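Local coordinates for GAF domain/HD domain protein (Geobacter sulfurreducens, PDB 3EEA), which is of unknown function but, as a protein pairing the GAF domain described here with an HD domain, may have phosphatase activity, at residues Asp15-Asp20 / Ala151-His156; Lys27-Arg32 / Pro133-Ala138; Leu110-Val115 / Ala141-Leu146. All coordinates share one frame; numbering follows the deposited sequence.

Contact 1 (Asp15-Asp20 / Ala151-His156); sequences DEVIKD and ALVVSH
No flat group enters the contact itself, which is made by aliphatic methyls of Val17, Ile18, Val153 and Val154; the nearby ring of His156 has Leu152 O over one face, offset toward the rim, and otherwise faces partners in the second subunit. Its ND1 is hydrogen-bonded to His156 ND1 of the second subunit, the two ring planes only about 5° apart, and Phe160 of that subunit meets the ring at a steep inclination. The segments belong to the antiparallel pair of terminal helices of the GAF domain, 14-28 and 137-158, whose local axes run 172° to one another and 10.1 Å apart. Val17 supplies both of its methyls to the contact. The first torsion, with CG1 anti to the backbone N (chi1 175°), turns Val17 CG1 to Val154 CG2 at 3.8 Å and Val17 CG2 to Val153 CG1 at 3.9 Å. Neighbouring valines thus present different branches, the methyl anti to N from Val153 and the one anti to the carbonyl carbon from Val154. Strand 33-39 lies beneath this seam, Ile18 and Val154 both touching Phe38. Beyond the apolar seam, the carboxylate of Asp15 forms a salt bridge with Arg50, tying helix 14-28 to strand 46-52. On the other helix Ser155 OG bonds to Leu152 O at 2.9 Å, from the same face of the carbonyl plane as His156 N. Ile18 adds the last touch between the helices, its CD1 lying 4.2 Å from Val154 CG2, the methyl that also meets Val17.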
ATOM      1  N   ASP A  15       8.146  13.208   2.944  1.00 20.02           N
ATOM      2  CA  ASP A  15       8.368  12.535   4.229  1.00 21.05           C
ATOM      3  C   ASP A  15       7.097  11.883   4.758  1.00 20.19           C
ATOM      4  O   ASP A  15       7.169  10.823   5.354  1.00 21.74           O
ATOM      5  CB  ASP A  15       9.039  13.449   5.277  1.00 22.84           C
ATOM      6  CG  ASP A  15       9.471  12.684   6.530  1.00 26.10           C
ATOM      7  OD1 ASP A  15      10.108  11.596   6.432  1.00 32.77           O
ATOM      8  OD2 ASP A  15       9.119  13.135   7.636  1.00 30.05           O
ATOM      9  N   GLU A  16       5.923  12.469   4.541  1.00 19.65           N
ATOM     10  CA  GLU A  16       4.690  11.793   4.983  1.00 20.10           C
ATOM     11  C   GLU A  16       4.451  10.507   4.153  1.00 17.80           C
ATOM     12  O   GLU A  16       3.924   9.565   4.688  1.00 18.00           O
ATOM     13  CB  GLU A  16       3.433  12.639   4.881  1.00 20.47           C
ATOM     14  CG  GLU A  16       3.353  13.789   5.847  1.00 25.60           C
ATOM     15  CD  GLU A  16       3.008  13.366   7.261  1.00 27.33           C
ATOM     16  OE1 GLU A  16       2.295  12.342   7.475  1.00 29.08           O
ATOM     17  OE2 GLU A  16       3.413  14.113   8.156  1.00 33.79           O
ATOM     18  N   VAL A  17       4.789  10.528   2.871  1.00 16.24           N
ATOM     19  CA  VAL A  17       4.702   9.341   2.004  1.00 16.87           C
ATOM     20  C   VAL A  17       5.619   8.223   2.584  1.00 16.47           C
ATOM     21  O   VAL A  17       5.200   7.060   2.722  1.00 14.91           O
ATOM     22  CB  VAL A  17       5.036   9.667   0.541  1.00 16.60           C
ATOM     23  CG1 VAL A  17       5.051   8.390  -0.344  1.00 16.93           C
ATOM     24  CG2 VAL A  17       3.985  10.696  -0.068  1.00 17.07           C
ATOM     25  N   ILE A  18       6.846   8.589   2.951  1.00 17.37           N
ATOM     26  CA  ILE A  18       7.818   7.599   3.494  1.00 17.39           C
ATOM     27  C   ILE A  18       7.418   7.068   4.882  1.00 16.38           C
ATOM     28  O   ILE A  18       7.570   5.887   5.169  1.00 14.90           O
ATOM     29  CB  ILE A  18       9.280   8.177   3.498  1.00 18.36           C
ATOM     30  CG1 ILE A  18       9.747   8.395   2.060  1.00 21.09           C
ATOM     31  CG2 ILE A  18      10.201   7.238   4.302  1.00 21.42           C
ATOM     32  CD1 ILE A  18       9.506   7.278   1.140  1.00 21.28           C
ATOM     33  N   LYS A  19       6.895   7.920   5.732  1.00 16.60           N
ATOM     34  CA  LYS A  19       6.297   7.516   7.019  1.00 16.96           C
ATOM     35  C   LYS A  19       5.150   6.521   6.807  1.00 17.13           C
ATOM     36  O   LYS A  19       5.074   5.490   7.467  1.00 15.29           O
ATOM     37  CB  LYS A  19       5.729   8.720   7.787  1.00 17.97           C
ATOM     38  CG  LYS A  19       6.734   9.578   8.504  1.00 24.57           C
ATOM     39  CD  LYS A  19       6.055  10.640   9.378  1.00 29.52           C
ATOM     40  CE  LYS A  19       5.430  10.025  10.648  1.00 34.20           C
ATOM     41  NZ  LYS A  19       5.614  10.919  11.834  1.00 37.07           N
ATOM     42  N   ASP A  20       4.236   6.853   5.906  1.00 17.05           N
ATOM     43  CA  ASP A  20       3.087   5.984   5.688  1.00 18.11           C
ATOM     44  C   ASP A  20       3.568   4.635   5.108  1.00 15.73           C
ATOM     45  O   ASP A  20       3.075   3.572   5.538  1.00 15.51           O
ATOM     46  CB  ASP A  20       2.067   6.613   4.748  1.00 19.64           C
ATOM     47  CG  ASP A  20       1.299   7.762   5.371  1.00 26.64           C
ATOM     48  OD1 ASP A  20       1.277   7.903   6.629  1.00 32.40           O
ATOM     49  OD2 ASP A  20       0.710   8.553   4.563  1.00 34.38           O
ATOM     50  N   ALA A 151       7.586   4.888  -4.607  1.00 12.84           N
ATOM     51  CA  ALA A 151       8.573   5.490  -5.467  1.00 12.25           C
ATOM     52  C   ALA A 151       7.934   6.344  -6.559  1.00 12.95           C
ATOM     53  O   ALA A 151       8.417   7.449  -6.848  1.00 13.85           O
ATOM     54  CB  ALA A 151       9.520   4.402  -6.113  1.00 11.50           C
ATOM     55  N   LEU A 152       6.850   5.866  -7.159  1.00 12.04           N
ATOM     56  CA  LEU A 152       6.189   6.594  -8.229  1.00 13.73           C
ATOM     57  C   LEU A 152       5.596   7.928  -7.720  1.00 13.20           C
ATOM     58  O   LEU A 152       5.741   9.028  -8.340  1.00 12.85           O
ATOM     59  CB  LEU A 152       5.087   5.708  -8.789  1.00 15.24           C
ATOM     60  CG  LEU A 152       4.172   6.257  -9.837  1.00 21.39           C
ATOM     61  CD1 LEU A 152       5.007   6.751 -11.028  1.00 26.13           C
ATOM     62  CD2 LEU A 152       3.253   5.009 -10.246  1.00 25.58           C
ATOM     63  N   VAL A 153       4.971   7.834  -6.562  1.00 12.19           N
ATOM     64  CA  VAL A 153       4.406   9.003  -5.889  1.00 11.95           C
ATOM     65  C   VAL A 153       5.498  10.027  -5.574  1.00 12.57           C
ATOM     66  O   VAL A 153       5.330  11.237  -5.871  1.00 12.93           O
ATOM     67  CB  VAL A 153       3.649   8.635  -4.591  1.00 11.72           C
ATOM     68  CG1 VAL A 153       3.188   9.941  -3.850  1.00 10.56           C
ATOM     69  CG2 VAL A 153       2.361   7.787  -4.905  1.00 14.41           C
ATOM     70  N   VAL A 154       6.567   9.563  -4.943  1.00 12.31           N
ATOM     71  CA  VAL A 154       7.708  10.431  -4.528  1.00 14.85           C
ATOM     72  C   VAL A 154       8.317  11.080  -5.752  1.00 15.57           C
ATOM     73  O   VAL A 154       8.585  12.288  -5.761  1.00 16.71           O
ATOM     74  CB  VAL A 154       8.778   9.672  -3.698  1.00 15.61           C
ATOM     75  CG1 VAL A 154      10.068  10.573  -3.509  1.00 18.28           C
ATOM     76  CG2 VAL A 154       8.183   9.316  -2.306  1.00 15.21           C
ATOM     77  N   SER A 155       8.437  10.318  -6.835  1.00 16.49           N
ATOM     78  CA  SER A 155       9.029  10.867  -8.050  1.00 17.90           C
ATOM     79  C   SER A 155       8.157  11.993  -8.611  1.00 18.11           C
ATOM     80  O   SER A 155       8.683  13.068  -8.929  1.00 18.44           O
ATOM     81  CB  SER A 155       9.326   9.793  -9.068  1.00 17.33           C
ATOM     82  OG  SER A 155       8.175   9.484  -9.802  1.00 22.94           O
ATOM     83  N   HIS A 156       6.829  11.814  -8.648  1.00 17.99           N
ATOM     84  CA  HIS A 156       5.911  12.915  -9.031  1.00 17.94           C
ATOM     85  C   HIS A 156       6.128  14.157  -8.152  1.00 18.69           C
ATOM     86  O   HIS A 156       6.153  15.306  -8.666  1.00 21.59           O
ATOM     87  CB  HIS A 156       4.425  12.530  -8.986  1.00 17.32           C
ATOM     88  CG  HIS A 156       4.004  11.533 -10.009  1.00 19.32           C
ATOM     89  ND1 HIS A 156       2.885  10.740  -9.853  1.00 21.34           N
ATOM     90  CD2 HIS A 156       4.567  11.162 -11.185  1.00 20.41           C
ATOM     91  CE1 HIS A 156       2.770   9.936 -10.898  1.00 24.36           C
ATOM     92  NE2 HIS A 156       3.781  10.170 -11.720  1.00 21.55           N
TER

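Contact 2 (Lys27-Arg32 / Pro133-Ala138); sequences KLVKTR and PPFSDA
The edge of the Phe135 ring meets Val29 and Thr31 in a partly buried, mainly apolar contact between two connecting segments of the GAF domain: one leads from helix 14-28 into strand 33-39, the other from strand 119-129 into helix 137-158. Val29, the first residue to leave helical geometry after helix 14-28, directs its side chain at the ring. Its CG1 lies in the ring plane, 3.9 Å from Phe135 CD1, and the two side chains cross at about a right angle. Thr31 reaches the same rim with its methyl, CG2 being 4.1 Å from Phe135 CE1. Phe135 has CG anti to its carbonyl carbon (chi1 -61°), which carries the ring across to the other segment. Lys30 adds its backbone, the O atom standing 3.9 Å from Phe135 CE1, while its long side chain leads away.

Arg128 links the two segments by polar means: NH2 bonds to Lys30 O and NH1 to Pro133 O, and its charge forms a cation-pi interaction with Phe135. Next to the ring, Ser136 is the N-cap of helix 137-158 and its N is bonded to Glu139 OE1, consistent with a capping box. Phe135 is further packed by Met126 of strand 119-129, Leu110 of strand 107-116, Met86 of strand 85-87 and Thr140 of helix 137-158, so the ring fills the corner where this helix starts across the sheet.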
ATOM      1  N   LYS A  27       3.471  -3.302   9.370  1.00 18.91           N
ATOM      2  CA  LYS A  27       2.211  -3.982   9.655  1.00 19.55           C
ATOM      3  C   LYS A  27       1.978  -5.209   8.780  1.00 19.01           C
ATOM      4  O   LYS A  27       1.269  -6.162   9.193  1.00 18.13           O
ATOM      5  CB  LYS A  27       1.073  -3.018   9.491  1.00 18.91           C
ATOM      6  CG  LYS A  27       1.017  -1.973  10.587  1.00 22.83           C
ATOM      7  CD  LYS A  27      -0.251  -1.211  10.419  1.00 28.36           C
ATOM      8  CE  LYS A  27      -0.276  -0.011  11.296  1.00 32.09           C
ATOM      9  NZ  LYS A  27      -1.607   0.593  11.079  1.00 36.53           N
ATOM     10  N   LEU A  28       2.549  -5.217   7.581  1.00 17.39           N
ATOM     11  CA  LEU A  28       2.317  -6.333   6.661  1.00 18.23           C
ATOM     12  C   LEU A  28       3.376  -7.430   6.730  1.00 18.35           C
ATOM     13  O   LEU A  28       3.107  -8.559   6.352  1.00 20.26           O
ATOM     14  CB  LEU A  28       2.275  -5.802   5.209  1.00 16.22           C
ATOM     15  CG  LEU A  28       1.014  -4.998   4.914  1.00 18.09           C
ATOM     16  CD1 LEU A  28       1.078  -4.383   3.540  1.00 16.88           C
ATOM     17  CD2 LEU A  28      -0.249  -5.899   5.151  1.00 20.68           C
ATOM     18  N   VAL A  29       4.591  -7.076   7.146  1.00 16.90           N
ATOM     19  CA  VAL A  29       5.719  -8.005   7.117  1.00 17.65           C
ATOM     20  C   VAL A  29       6.441  -7.850   8.427  1.00 18.43           C
ATOM     21  O   VAL A  29       6.774  -6.747   8.818  1.00 16.88           O
ATOM     22  CB  VAL A  29       6.681  -7.701   5.926  1.00 19.73           C
ATOM     23  CG1 VAL A  29       7.905  -8.670   5.933  1.00 17.04           C
ATOM     24  CG2 VAL A  29       5.961  -7.779   4.548  1.00 20.29           C
ATOM     25  N   LYS A  30       6.655  -8.953   9.145  1.00 19.69           N
ATOM     26  CA  LYS A  30       7.391  -8.909  10.432  1.00 20.52           C
ATOM     27  C   LYS A  30       8.844  -8.485  10.174  1.00 20.52           C
ATOM     28  O   LYS A  30       9.568  -9.095   9.370  1.00 19.25           O
ATOM     29  CB  LYS A  30       7.336 -10.275  11.145  1.00 21.68           C
ATOM     30  CG  LYS A  30       5.926 -10.607  11.598  1.00 24.98           C
ATOM     31  CD  LYS A  30       5.790 -11.981  12.303  1.00 31.57           C
ATOM     32  CE  LYS A  30       4.328 -12.246  12.762  1.00 33.52           C
ATOM     33  NZ  LYS A  30       4.177 -13.592  13.429  1.00 36.12           N
ATOM     34  N   THR A  31       9.262  -7.413  10.841  1.00 20.17           N
ATOM     35  CA  THR A  31      10.597  -6.866  10.647  1.00 20.88           C
ATOM     36  C   THR A  31      11.109  -6.272  11.962  1.00 21.10           C
ATOM     37  O   THR A  31      10.306  -5.825  12.808  1.00 22.33           O
ATOM     38  CB  THR A  31      10.555  -5.699   9.581  1.00 22.41           C
ATOM     39  OG1 THR A  31       9.890  -4.552  10.141  1.00 28.40           O
ATOM     40  CG2 THR A  31       9.809  -6.099   8.366  1.00 25.21           C
ATOM     41  N   ARG A  32      12.419  -6.269  12.159  1.00 20.02           N
ATOM     42  CA  ARG A  32      12.999  -5.555  13.288  1.00 19.58           C
ATOM     43  C   ARG A  32      13.045  -4.037  13.028  1.00 19.19           C
ATOM     44  O   ARG A  32      12.681  -3.195  13.885  1.00 18.75           O
ATOM     45  CB  ARG A  32      14.365  -6.123  13.532  1.00 20.04           C
ATOM     46  CG  ARG A  32      15.131  -5.549  14.697  1.00 22.39           C
ATOM     47  CD  ARG A  32      16.503  -6.115  14.690  1.00 24.78           C
ATOM     48  NE  ARG A  32      17.331  -5.490  15.709  1.00 27.57           N
ATOM     49  CZ  ARG A  32      17.351  -5.878  16.988  1.00 31.93           C
ATOM     50  NH1 ARG A  32      16.552  -6.862  17.412  1.00 31.17           N
ATOM     51  NH2 ARG A  32      18.144  -5.252  17.850  1.00 30.89           N
ATOM     52  N   PRO A 133      13.132 -16.862  10.075  1.00 27.61           N
ATOM     53  CA  PRO A 133      13.301 -17.224   8.663  1.00 25.72           C
ATOM     54  C   PRO A 133      13.613 -15.986   7.852  1.00 24.36           C
ATOM     55  O   PRO A 133      13.153 -14.900   8.224  1.00 23.52           O
ATOM     56  CB  PRO A 133      11.925 -17.743   8.261  1.00 26.16           C
ATOM     57  CG  PRO A 133      11.243 -18.099   9.554  1.00 28.41           C
ATOM     58  CD  PRO A 133      11.772 -17.152  10.568  1.00 27.21           C
ATOM     59  N   PRO A 134      14.428 -16.127   6.802  1.00 23.36           N
ATOM     60  CA  PRO A 134      14.661 -14.998   5.898  1.00 22.27           C
ATOM     61  C   PRO A 134      13.361 -14.509   5.244  1.00 20.49           C
ATOM     62  O   PRO A 134      12.339 -15.238   5.215  1.00 20.06           O
ATOM     63  CB  PRO A 134      15.626 -15.562   4.834  1.00 23.73           C
ATOM     64  CG  PRO A 134      15.554 -17.023   4.964  1.00 25.13           C
ATOM     65  CD  PRO A 134      15.064 -17.373   6.334  1.00 23.92           C
ATOM     66  N   PHE A 135      13.375 -13.285   4.729  1.00 19.25           N
ATOM     67  CA  PHE A 135      12.233 -12.808   3.965  1.00 18.88           C
ATOM     68  C   PHE A 135      11.959 -13.781   2.806  1.00 18.31           C
ATOM     69  O   PHE A 135      12.879 -14.129   2.046  1.00 20.07           O
ATOM     70  CB  PHE A 135      12.458 -11.402   3.450  1.00 19.04           C
ATOM     71  CG  PHE A 135      12.676 -10.363   4.542  1.00 17.13           C
ATOM     72  CD1 PHE A 135      11.618  -9.798   5.219  1.00 17.70           C
ATOM     73  CD2 PHE A 135      13.955  -9.990   4.889  1.00 15.12           C
ATOM     74  CE1 PHE A 135      11.845  -8.849   6.197  1.00 19.23           C
ATOM     75  CE2 PHE A 135      14.194  -9.049   5.883  1.00 20.50           C
ATOM     76  CZ  PHE A 135      13.141  -8.466   6.519  1.00 17.14           C
ATOM     77  N   SER A 136      10.715 -14.221   2.713  1.00 18.92           N
ATOM     78  CA  SER A 136      10.226 -15.168   1.663  1.00 18.07           C
ATOM     79  C   SER A 136       9.940 -14.437   0.340  1.00 17.51           C
ATOM     80  O   SER A 136       9.826 -13.194   0.283  1.00 16.09           O
ATOM     81  CB  SER A 136       8.966 -15.855   2.146  1.00 17.11           C
ATOM     82  OG  SER A 136       7.829 -14.978   2.256  1.00 17.76           O
ATOM     83  N   ASP A 137       9.790 -15.207  -0.736  1.00 16.71           N
ATOM     84  CA  ASP A 137       9.376 -14.636  -2.006  1.00 16.90           C
ATOM     85  C   ASP A 137       8.017 -13.942  -1.842  1.00 16.97           C
ATOM     86  O   ASP A 137       7.795 -12.906  -2.462  1.00 16.60           O
ATOM     87  CB  ASP A 137       9.229 -15.703  -3.074  1.00 16.72           C
ATOM     88  CG  ASP A 137      10.592 -16.212  -3.607  1.00 22.07           C
ATOM     89  OD1 ASP A 137      11.660 -15.953  -2.997  1.00 20.66           O
ATOM     90  OD2 ASP A 137      10.527 -16.933  -4.627  1.00 26.18           O
ATOM     91  N   ALA A 138       7.091 -14.541  -1.096  1.00 16.87           N
ATOM     92  CA  ALA A 138       5.774 -13.927  -0.885  1.00 18.04           C
ATOM     93  C   ALA A 138       5.845 -12.554  -0.183  1.00 18.89           C
ATOM     94  O   ALA A 138       5.182 -11.570  -0.616  1.00 19.02           O
ATOM     95  CB  ALA A 138       4.861 -14.844  -0.083  1.00 18.96           C
TER

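Contact 3 (Leu110-Val115 / Ala141-Leu146); sequences LAVPMV and AIIRDL
Apolar contacts dominate, with Ile143 of helix 137-158 set against Leu110 and Val112 of strand 107-116. Its two branches take separate partners. The longer one meets Leu110 tip to tip, Ile143 CD1 standing 3.7 Å from Leu110 CD2; the short one lies against the valine, Ile143 CG2 being 3.9 Å from Val112 CG2. This division follows from the first torsion of Ile143 (chi1 -67°), which sets CG1 anti to the carbonyl carbon and CG2 anti to the backbone N. Met126 of strand 119-129 and Val29 also touch Ile143, so the buried side chain meets two strands and the loop that follows helix 14-28.

A second kind of contact comes from the aliphatic part of a charged residue. Arg144 lays its CG 4.3 Å from Val112 CG1, the other methyl of that valine, and forms the outer border of the contact, its side chain also touching His84.

Backbone hydrogen bonds hold the strand in place: Leu110 pairs with Met126 and Val112 with Val124, while Ala111 pairs with Leu85 on strand 85-87. Ala111 lies between the two residues that face the helix and points to the opposite side of the sheet, where it touches Phe125, a residue lining the pocket occupied by the polyether PG6, which probably comes from the crystallisation liquor.

The strand and helix run the same way, with local axes 28° apart in direction and 9.2 Å at closest approach. A terminal helix laid over the central strands of an antiparallel sheet ordered 2-1-5-4-3 is characteristic of the GAF fold.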
ATOM      1  N   LEU A 110      17.226  -7.214   3.662  1.00 17.98           N
ATOM      2  CA  LEU A 110      16.676  -7.110   2.357  1.00 16.80           C
ATOM      3  C   LEU A 110      16.849  -5.661   1.879  1.00 16.88           C
ATOM      4  O   LEU A 110      16.441  -4.733   2.576  1.00 18.43           O
ATOM      5  CB  LEU A 110      15.220  -7.502   2.376  1.00 18.31           C
ATOM      6  CG  LEU A 110      14.430  -7.309   1.111  1.00 18.69           C
ATOM      7  CD1 LEU A 110      14.849  -8.312   0.026  1.00 18.48           C
ATOM      8  CD2 LEU A 110      12.916  -7.427   1.420  1.00 21.67           C
ATOM      9  N   ALA A 111      17.442  -5.499   0.707  1.00 16.00           N
ATOM     10  CA  ALA A 111      17.698  -4.181   0.082  1.00 15.71           C
ATOM     11  C   ALA A 111      16.821  -4.043  -1.167  1.00 15.69           C
ATOM     12  O   ALA A 111      17.008  -4.779  -2.138  1.00 18.33           O
ATOM     13  CB  ALA A 111      19.163  -4.097  -0.297  1.00 16.08           C
ATOM     14  N   VAL A 112      15.873  -3.121  -1.142  1.00 14.58           N
ATOM     15  CA  VAL A 112      14.929  -2.933  -2.224  1.00 15.81           C
ATOM     16  C   VAL A 112      15.092  -1.522  -2.809  1.00 16.61           C
ATOM     17  O   VAL A 112      14.836  -0.503  -2.128  1.00 17.58           O
ATOM     18  CB  VAL A 112      13.487  -3.147  -1.788  1.00 16.52           C
ATOM     19  CG1 VAL A 112      12.547  -2.946  -2.977  1.00 16.49           C
ATOM     20  CG2 VAL A 112      13.312  -4.562  -1.195  1.00 18.16           C
ATOM     21  N   PRO A 113      15.499  -1.448  -4.090  1.00 17.06           N
ATOM     22  CA  PRO A 113      15.689  -0.118  -4.671  1.00 16.96           C
ATOM     23  C   PRO A 113      14.349   0.505  -4.934  1.00 16.38           C
ATOM     24  O   PRO A 113      13.399  -0.222  -5.252  1.00 15.99           O
ATOM     25  CB  PRO A 113      16.394  -0.373  -6.005  1.00 16.09           C
ATOM     26  CG  PRO A 113      16.158  -1.773  -6.327  1.00 19.65           C
ATOM     27  CD  PRO A 113      15.936  -2.531  -4.994  1.00 16.92           C
ATOM     28  N   MET A 114      14.264   1.821  -4.761  1.00 16.58           N
ATOM     29  CA  MET A 114      13.064   2.594  -5.187  1.00 17.01           C
ATOM     30  C   MET A 114      13.299   2.944  -6.655  1.00 17.38           C
ATOM     31  O   MET A 114      14.170   3.748  -6.989  1.00 17.10           O
ATOM     32  CB  MET A 114      12.893   3.850  -4.331  1.00 16.65           C
ATOM     33  CG  MET A 114      12.748   3.609  -2.834  1.00 19.04           C
ATOM     34  SD  MET A 114      12.628   5.181  -1.829  1.00 16.78           S
ATOM     35  CE  MET A 114      11.505   6.050  -2.871  1.00 23.35           C
ATOM     36  N   VAL A 115      12.564   2.285  -7.542  1.00 17.28           N
ATOM     37  CA  VAL A 115      12.762   2.422  -8.963  1.00 18.62           C
ATOM     38  C   VAL A 115      11.488   2.999  -9.607  1.00 19.90           C
ATOM     39  O   VAL A 115      10.335   2.553  -9.326  1.00 18.46           O
ATOM     40  CB  VAL A 115      13.012   1.042  -9.588  1.00 19.05           C
ATOM     41  CG1 VAL A 115      13.138   1.152 -11.097  1.00 19.49           C
ATOM     42  CG2 VAL A 115      14.235   0.386  -8.981  1.00 20.25           C
ATOM     43  N   ALA A 141       7.523  -9.984  -2.549  1.00 14.75           N
ATOM     44  CA  ALA A 141       6.621  -9.520  -3.609  1.00 15.37           C
ATOM     45  C   ALA A 141       5.791  -8.318  -3.121  1.00 16.20           C
ATOM     46  O   ALA A 141       5.675  -7.324  -3.831  1.00 17.08           O
ATOM     47  CB  ALA A 141       5.702 -10.626  -4.060  1.00 14.97           C
ATOM     48  N   ILE A 142       5.237  -8.455  -1.920  1.00 14.93           N
ATOM     49  CA  ILE A 142       4.474  -7.377  -1.259  1.00 15.79           C
ATOM     50  C   ILE A 142       5.319  -6.125  -1.062  1.00 14.44           C
ATOM     51  O   ILE A 142       4.889  -5.016  -1.416  1.00 14.09           O
ATOM     52  CB  ILE A 142       3.912  -7.846   0.087  1.00 15.38           C
ATOM     53  CG1 ILE A 142       2.897  -8.986  -0.170  1.00 18.53           C
ATOM     54  CG2 ILE A 142       3.269  -6.612   0.808  1.00 16.98           C
ATOM     55  CD1 ILE A 142       2.436  -9.731   1.034  1.00 20.46           C
ATOM     56  N   ILE A 143       6.499  -6.305  -0.480  1.00 13.60           N
ATOM     57  CA  ILE A 143       7.439  -5.236  -0.261  1.00 14.45           C
ATOM     58  C   ILE A 143       7.777  -4.494  -1.569  1.00 14.12           C
ATOM     59  O   ILE A 143       7.675  -3.268  -1.629  1.00 14.23           O
ATOM     60  CB  ILE A 143       8.722  -5.738   0.459  1.00 13.87           C
ATOM     61  CG1 ILE A 143       8.362  -6.195   1.917  1.00 14.39           C
ATOM     62  CG2 ILE A 143       9.754  -4.650   0.518  1.00 14.86           C
ATOM     63  CD1 ILE A 143       9.423  -7.089   2.573  1.00 15.49           C
ATOM     64  N   ARG A 144       8.176  -5.254  -2.588  1.00 13.15           N
ATOM     65  CA  ARG A 144       8.541  -4.645  -3.861  1.00 13.50           C
ATOM     66  C   ARG A 144       7.380  -3.828  -4.472  1.00 13.67           C
ATOM     67  O   ARG A 144       7.568  -2.712  -5.008  1.00 14.60           O
ATOM     68  CB  ARG A 144       8.999  -5.754  -4.846  1.00 13.88           C
ATOM     69  CG  ARG A 144      10.331  -6.273  -4.457  1.00 15.21           C
ATOM     70  CD  ARG A 144      10.766  -7.476  -5.320  1.00 15.67           C
ATOM     71  NE  ARG A 144      10.813  -7.061  -6.717  1.00 17.70           N
ATOM     72  CZ  ARG A 144      11.028  -7.896  -7.739  1.00 17.16           C
ATOM     73  NH1 ARG A 144      11.147  -9.195  -7.543  1.00 18.68           N
ATOM     74  NH2 ARG A 144      11.091  -7.394  -8.944  1.00 18.65           N
ATOM     75  N   ASP A 145       6.174  -4.375  -4.381  1.00 13.55           N
ATOM     76  CA  ASP A 145       4.980  -3.674  -4.880  1.00 15.20           C
ATOM     77  C   ASP A 145       4.771  -2.341  -4.176  1.00 14.80           C
ATOM     78  O   ASP A 145       4.623  -1.275  -4.830  1.00 14.61           O
ATOM     79  CB  ASP A 145       3.762  -4.558  -4.700  1.00 15.55           C
ATOM     80  CG  ASP A 145       3.662  -5.659  -5.752  1.00 24.04           C
ATOM     81  OD1 ASP A 145       4.166  -5.481  -6.862  1.00 31.94           O
ATOM     82  OD2 ASP A 145       2.951  -6.665  -5.468  1.00 31.00           O
ATOM     83  N   LEU A 146       4.774  -2.394  -2.832  1.00 14.13           N
ATOM     84  CA  LEU A 146       4.448  -1.201  -2.011  1.00 14.50           C
ATOM     85  C   LEU A 146       5.533  -0.112  -2.181  1.00 13.32           C
ATOM     86  O   LEU A 146       5.241   1.053  -2.383  1.00 13.33           O
ATOM     87  CB  LEU A 146       4.280  -1.582  -0.556  1.00 15.54           C
ATOM     88  CG  LEU A 146       2.984  -2.340  -0.262  1.00 19.17           C
ATOM     89  CD1 LEU A 146       2.795  -2.543   1.239  1.00 21.35           C
ATOM     90  CD2 LEU A 146       1.772  -1.670  -0.836  1.00 26.20           C
TER

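All three contacts lie within the GAF domain and share helix 137-158, which contact 2 meets at its start, contact 3 a little further on and contact 1 near its end. Contacts 1 and 2 also share helix 14-28; their centres are about 21 Å apart and their nearest atoms about 8 Å, so they do not touch. Contact 3 lies between, its centre about 13 Å from that of contact 1 and about 12 Å from that of contact 2, and it touches both, the first through Ala151 and Met114, the second through Leu28 and Leu146. Along the chain, contacts 2 and 3 cross, nested within the loop closed by contact 1. The terminal helices are thereby joined to each other and the sheet.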